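PDB 4E3E: beta-methylmalyl-CoA dehydratase from Chloroflexus aurantiacus, which catalyses the reversible dehydration of (2R,3S)-beta-methylmalyl-CoA to 2-methylfumaryl-CoA (mesaconyl-CoA) in the glyoxylate assimilation cycle of carbon dioxide fixation. Local coordinates for residues 65-70 / 223-228; 258-263 / 289-294. All coordinates share one frame; numbering follows the deposited sequence.

Interaction 1: residues 65-70 / 223-228; sequences SLLVFH and RLYQNT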
loop_
_atom_site.group_PDB
_atom_site.type_symbol
_atom_site.label_atom_id
_atom_site.label_comp_id
_atom_site.label_asym_id
_atom_site.label_seq_id
_atom_site.Cartn_x
_atom_site.Cartn_y
_atom_site.Cartn_z
ATOM N N SER A 65 14.731 10.162 4.987
ATOM C CA SER A 65 16.011 10.145 4.266
ATOM C C SER A 65 16.213 8.846 3.501
ATOM O O SER A 65 16.752 8.854 2.392
ATOM C CB SER A 65 17.190 10.336 5.229
ATOM O OG SER A 65 17.369 11.703 5.529
ATOM N N LEU A 66 15.800 7.727 4.086
ATOM C CA LEU A 66 15.965 6.454 3.386
ATOM C C LEU A 66 14.975 6.259 2.232
ATOM O O LEU A 66 15.303 5.591 1.240
ATOM C CB LEU A 66 15.894 5.283 4.357
ATOM C CG LEU A 66 17.030 5.218 5.350
ATOM C CD1 LEU A 66 16.829 3.947 6.161
ATOM C CD2 LEU A 66 18.375 5.180 4.626
ATOM N N LEU A 67 13.773 6.827 2.356
ATOM C CA LEU A 67 12.839 6.855 1.219
ATOM C C LEU A 67 13.465 7.649 0.053
ATOM O O LEU A 67 13.443 7.184 -1.100
ATOM C CB LEU A 67 11.461 7.410 1.614
ATOM C CG LEU A 67 10.373 7.543 0.529
ATOM C CD1 LEU A 67 10.170 6.241 -0.264
ATOM C CD2 LEU A 67 9.056 8.022 1.160
ATOM N N VAL A 68 14.028 8.824 0.363
ATOM C CA VAL A 68 14.825 9.585 -0.605
ATOM C C VAL A 68 15.944 8.714 -1.210
ATOM O O VAL A 68 16.116 8.657 -2.442
ATOM C CB VAL A 68 15.448 10.855 0.016
ATOM C CG1 VAL A 68 16.427 11.514 -0.965
ATOM C CG2 VAL A 68 14.361 11.857 0.420
ATOM N N PHE A 69 16.702 8.043 -0.351
ATOM C CA PHE A 69 17.785 7.178 -0.822
ATOM C C PHE A 69 17.331 6.090 -1.812
ATOM O O PHE A 69 17.916 5.973 -2.905
ATOM C CB PHE A 69 18.570 6.606 0.354
ATOM C CG PHE A 69 19.642 5.642 -0.047
ATOM C CD1 PHE A 69 20.910 6.098 -0.411
ATOM C CD2 PHE A 69 19.384 4.285 -0.069
ATOM C CE1 PHE A 69 21.902 5.205 -0.779
ATOM C CE2 PHE A 69 20.378 3.386 -0.438
ATOM C CZ PHE A 69 21.636 3.850 -0.801
ATOM N N HIS A 70 16.307 5.308 -1.445
ATOM C CA HIS A 70 15.821 4.218 -2.308
ATOM C C HIS A 70 15.271 4.681 -3.635
ATOM O O HIS A 70 15.424 4.020 -4.651
ATOM C CB HIS A 70 14.787 3.366 -1.583
ATOM C CG HIS A 70 15.301 2.748 -0.309
ATOM N ND1 HIS A 70 16.534 2.206 -0.219
ATOM C CD2 HIS A 70 14.714 2.609 0.946
ATOM C CE1 HIS A 70 16.726 1.735 1.029
ATOM N NE2 HIS A 70 15.614 1.981 1.741
ATOM N N ARG A 223 8.858 -1.734 -6.024
ATOM C CA ARG A 223 8.061 -1.032 -7.055
ATOM C C ARG A 223 7.834 0.428 -6.713
ATOM O O ARG A 223 7.797 1.293 -7.616
ATOM C CB ARG A 223 6.721 -1.737 -7.303
ATOM C CG ARG A 223 6.854 -3.000 -8.153
ATOM C CD ARG A 223 5.597 -3.855 -8.086
ATOM N NE ARG A 223 5.565 -4.814 -9.176
ATOM C CZ ARG A 223 4.969 -6.003 -9.142
ATOM N NH1 ARG A 223 4.331 -6.417 -8.047
ATOM N NH2 ARG A 223 5.018 -6.784 -10.218
ATOM N N LEU A 224 7.684 0.719 -5.421
ATOM C CA LEU A 224 7.520 2.113 -4.979
ATOM C C LEU A 224 8.757 2.910 -5.407
ATOM O O LEU A 224 8.659 4.085 -5.794
ATOM C CB LEU A 224 7.315 2.192 -3.459
ATOM C CG LEU A 224 7.145 3.599 -2.860
ATOM C CD1 LEU A 224 5.833 4.229 -3.319
ATOM C CD2 LEU A 224 7.215 3.570 -1.339
ATOM N N TYR A 225 9.914 2.242 -5.352
ATOM C CA TYR A 225 11.194 2.842 -5.724
ATOM C C TYR A 225 11.413 2.835 -7.240
ATOM O O TYR A 225 12.401 3.414 -7.725
ATOM C CB TYR A 225 12.368 2.128 -5.011
ATOM C CG TYR A 225 12.151 1.972 -3.510
ATOM C CD1 TYR A 225 11.520 2.993 -2.757
ATOM C CD2 TYR A 225 12.571 0.828 -2.852
ATOM C CE1 TYR A 225 11.298 2.843 -1.392
ATOM C CE2 TYR A 225 12.373 0.666 -1.484
ATOM C CZ TYR A 225 11.736 1.665 -0.769
ATOM O OH TYR A 225 11.543 1.491 0.561
ATOM N N GLN A 226 10.493 2.196 -7.979
ATOM C CA GLN A 226 10.634 2.009 -9.441
ATOM C C GLN A 226 12.022 1.382 -9.744
ATOM O O GLN A 226 12.744 1.754 -10.676
ATOM C CB GLN A 226 10.330 3.322 -10.177
ATOM C CG GLN A 226 8.833 3.681 -10.125
ATOM C CD GLN A 226 8.599 5.137 -10.464
ATOM O OE1 GLN A 226 9.273 6.003 -9.924
ATOM N NE2 GLN A 226 7.664 5.414 -11.388
ATOM N N ASN A 227 12.378 0.436 -8.885
ATOM C CA ASN A 227 13.620 -0.328 -8.966
ATOM C C ASN A 227 13.245 -1.609 -9.700
ATOM O O ASN A 227 12.329 -2.313 -9.294
ATOM C CB ASN A 227 14.152 -0.588 -7.537
ATOM C CG ASN A 227 15.332 -1.579 -7.474
ATOM O OD1 ASN A 227 15.503 -2.442 -8.328
ATOM N ND2 ASN A 227 16.150 -1.447 -6.428
ATOM N N THR A 228 13.928 -1.887 -10.806
ATOM C CA THR A 228 13.506 -2.963 -11.702
ATOM C C THR A 228 14.345 -4.227 -11.655
ATOM O O THR A 228 14.129 -5.082 -12.507
ATOM C CB THR A 228 13.558 -2.530 -13.174
ATOM O OG1 THR A 228 14.912 -2.178 -13.503
ATOM C CG2 THR A 228 12.645 -1.317 -13.431
HETATM O O HOH W 1 15.778 1.333 -4.803
#
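His70 and Tyr225 make the aromatic part of this contact. His70 CB stands over the phenol ring, 3.3 Å from the Tyr225 ring centroid and 3° off the ring normal, a CH-pi contact almost exactly centred on the face. With CG of His70 beside its own backbone N (chi1 -58°), the imidazole runs alongside the phenol in the same direction, the planes at 41°, and His70 CD2 comes within 3.4 Å of Tyr225 OH. The apolar part belongs to Leu67, whose CD1 meets the edge of the same ring at Tyr225 CE1 (3.8 Å) and touches Leu224 CD2 (4.1 Å). Helix 65-80, one of the two long helices packed on the hotdog-fold sheet, thus receives the end of helix 215-224, where Gln226, with positive phi, completes a Schellman motif. One water bridges the segments, donating to His70 O (2.7 Å) and accepting from Asn227 ND2 (3.2 Å). The polar ends of the two rings turn to partners elsewhere: His70 NE2 bonds Ser255 and ND1 bonds Tyr249, so both imidazole nitrogens are held and the ring's rotation is fixed, while Tyr225 OH bonds Tyr40. Gln226 NE2 reaches Ser42 and Ser48 of the second subunit.

Interaction 2: residues 258-263 / 289-294; sequences RSLSFN and IYAWSE
Leu260 of helix 258-263 lies nearest Ala291 of strand 289-294, their CA atoms 6.6 Å apart. The two axes approach to 7.9 Å and cross at -60°, so the helix runs steeply across the strand and the short segments meet around one leucine. Leu260 CG stands beside its backbone N (chi1 -66°), and from there the branch CD1 does the touching. It rests on the strand backbone, 3.6 Å from Ile289 O and 4.0 Å from Tyr290 C, and meets Ala291 CB at 3.9 Å; Ile289 CG2 is a looser neighbour of Leu260 CD1 at 4.3 Å. The small methyl of Ala291 points toward the helix, as does the CB of Ile289, whereas the intervening Tyr290 points away, the usual alternation of a strand. On the helix, Ser261 OG donates to Arg258 O (2.6 Å), which satisfies the buried hydroxyl within its own turn. The phenol of Tyr290 extends to the subunit interface, where its OH bonds Asn234 of the third subunit. Strand 288-300 is flanked by 307-318 and 204-212 in the antiparallel sheet; Leu260 also touches Asp209 of the latter, so helix 250-265 packs over both strands at this end of the hotdog-fold sheet.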
loop_
_atom_site.group_PDB
_atom_site.type_symbol
_atom_site.label_atom_id
_atom_site.label_comp_id
_atom_site.label_asym_id
_atom_site.label_seq_id
_atom_site.Cartn_x
_atom_site.Cartn_y
_atom_site.Cartn_z
ATOM N N ARG A 258 16.642 0.384 10.252
ATOM C CA ARG A 258 16.439 1.732 10.747
ATOM C C ARG A 258 15.144 1.803 11.567
ATOM O O ARG A 258 15.129 2.378 12.673
ATOM C CB ARG A 258 16.441 2.730 9.582
ATOM C CG ARG A 258 15.943 4.147 9.901
ATOM C CD ARG A 258 16.793 4.968 10.875
ATOM N NE ARG A 258 16.290 6.356 10.871
ATOM C CZ ARG A 258 16.531 7.274 11.801
ATOM N NH1 ARG A 258 17.308 7.002 12.862
ATOM N NH2 ARG A 258 15.999 8.486 11.661
ATOM N N SER A 259 14.066 1.212 11.039
ATOM C CA SER A 259 12.802 1.193 11.755
ATOM C C SER A 259 12.953 0.510 13.123
ATOM O O SER A 259 12.573 1.079 14.139
ATOM C CB SER A 259 11.723 0.507 10.929
ATOM O OG SER A 259 10.508 0.570 11.640
ATOM N N LEU A 260 13.534 -0.689 13.145
ATOM C CA LEU A 260 13.784 -1.407 14.392
ATOM C C LEU A 260 14.655 -0.626 15.378
ATOM O O LEU A 260 14.461 -0.711 16.601
ATOM C CB LEU A 260 14.489 -2.729 14.085
ATOM C CG LEU A 260 13.730 -3.790 13.299
ATOM C CD1 LEU A 260 14.675 -4.918 12.916
ATOM C CD2 LEU A 260 12.529 -4.311 14.081
ATOM N N SER A 261 15.627 0.122 14.850
ATOM C CA SER A 261 16.517 0.937 15.680
ATOM C C SER A 261 15.773 1.982 16.535
ATOM O O SER A 261 16.335 2.466 17.529
ATOM C CB SER A 261 17.607 1.618 14.839
ATOM O OG SER A 261 17.141 2.853 14.301
ATOM N N PHE A 262 14.527 2.318 16.161
ATOM C CA PHE A 262 13.689 3.222 16.986
ATOM C C PHE A 262 13.663 2.771 18.449
ATOM O O PHE A 262 13.639 3.599 19.359
ATOM C CB PHE A 262 12.244 3.334 16.477
ATOM C CG PHE A 262 11.394 4.343 17.267
ATOM C CD1 PHE A 262 11.424 5.699 16.959
ATOM C CD2 PHE A 262 10.597 3.925 18.331
ATOM C CE1 PHE A 262 10.672 6.617 17.679
ATOM C CE2 PHE A 262 9.841 4.832 19.064
ATOM C CZ PHE A 262 9.874 6.184 18.736
ATOM N N ASN A 263 13.652 1.456 18.667
ATOM C CA ASN A 263 13.759 0.909 19.998
ATOM C C ASN A 263 15.210 1.025 20.452
ATOM O O ASN A 263 15.996 0.085 20.289
ATOM C CB ASN A 263 13.292 -0.566 20.039
ATOM C CG ASN A 263 13.169 -1.085 21.460
ATOM O OD1 ASN A 263 13.115 -0.300 22.407
ATOM N ND2 ASN A 263 13.126 -2.411 21.622
ATOM N N ILE A 289 13.998 -10.473 10.439
ATOM C CA ILE A 289 15.107 -9.551 10.573
ATOM C C ILE A 289 15.133 -8.954 11.984
ATOM O O ILE A 289 14.102 -8.458 12.482
ATOM C CB ILE A 289 15.014 -8.384 9.546
ATOM C CG1 ILE A 289 15.009 -8.910 8.090
ATOM C CG2 ILE A 289 16.153 -7.394 9.758
ATOM C CD1 ILE A 289 16.103 -9.947 7.768
ATOM N N TYR A 290 16.313 -9.006 12.609
ATOM C CA TYR A 290 16.588 -8.344 13.884
ATOM C C TYR A 290 17.724 -7.364 13.672
ATOM O O TYR A 290 18.442 -7.447 12.676
ATOM C CB TYR A 290 17.069 -9.358 14.900
ATOM C CG TYR A 290 16.062 -10.386 15.312
ATOM C CD1 TYR A 290 15.900 -11.573 14.583
ATOM C CD2 TYR A 290 15.302 -10.203 16.468
ATOM C CE1 TYR A 290 14.990 -12.542 14.988
ATOM C CE2 TYR A 290 14.392 -11.162 16.884
ATOM C CZ TYR A 290 14.236 -12.322 16.141
ATOM O OH TYR A 290 13.336 -13.255 16.568
ATOM N N ALA A 291 17.914 -6.448 14.613
ATOM C CA ALA A 291 18.971 -5.457 14.478
ATOM C C ALA A 291 19.614 -5.139 15.825
ATOM O O ALA A 291 18.971 -5.233 16.881
ATOM C CB ALA A 291 18.435 -4.183 13.821
ATOM N N TRP A 292 20.897 -4.797 15.773
ATOM C CA TRP A 292 21.575 -4.171 16.900
ATOM C C TRP A 292 22.500 -3.082 16.416
ATOM O O TRP A 292 22.950 -3.097 15.266
ATOM C CB TRP A 292 22.300 -5.209 17.765
ATOM C CG TRP A 292 23.468 -5.886 17.086
ATOM C CD1 TRP A 292 23.460 -7.062 16.330
ATOM C CD2 TRP A 292 24.863 -5.444 17.088
ATOM N NE1 TRP A 292 24.725 -7.367 15.885
ATOM C CE2 TRP A 292 25.611 -6.433 16.300
ATOM C CE3 TRP A 292 25.543 -4.362 17.639
ATOM C CZ2 TRP A 292 26.975 -6.324 16.093
ATOM C CZ3 TRP A 292 26.925 -4.265 17.428
ATOM C CH2 TRP A 292 27.620 -5.222 16.672
ATOM N N SER A 293 22.783 -2.119 17.279
ATOM C CA SER A 293 23.631 -0.990 16.897
ATOM C C SER A 293 24.780 -0.757 17.858
ATOM O O SER A 293 24.689 -1.079 19.045
ATOM C CB SER A 293 22.815 0.297 16.741
ATOM O OG SER A 293 21.834 0.124 15.726
ATOM N N GLU A 294 25.862 -0.191 17.331
ATOM C CA GLU A 294 26.975 0.264 18.161
ATOM C C GLU A 294 27.160 1.755 17.928
ATOM O O GLU A 294 27.045 2.212 16.781
ATOM C CB GLU A 294 28.248 -0.481 17.782
ATOM C CG GLU A 294 29.483 0.001 18.528
ATOM C CD GLU A 294 30.712 -0.813 18.193
ATOM O OE1 GLU A 294 30.595 -1.778 17.420
ATOM O OE2 GLU A 294 31.793 -0.479 18.709
#

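Both contacts are buried, but they join different elements. Interaction 1 sets helix 65-80 against the end of helix 215-224; interaction 2 lays helix 250-265 on the sheet. The centre of interaction 1 lies about 9 Å, and that of interaction 2 about 14 Å, from the centre of the chain. The first mixes aromatic and apolar packing with a water bridge; its segment 65-70 begins with Ser65, which probably binds substrate but takes no part in the contact itself. The second is aliphatic packing on strand backbone, away from the probable substrate-binding residues. Helices 65-80 and 250-265 also meet each other, Leu66 CD1 lying 3.7 Å from Arg258 CB. Each contact has residues at a subunit interface, but with different copies of the protein.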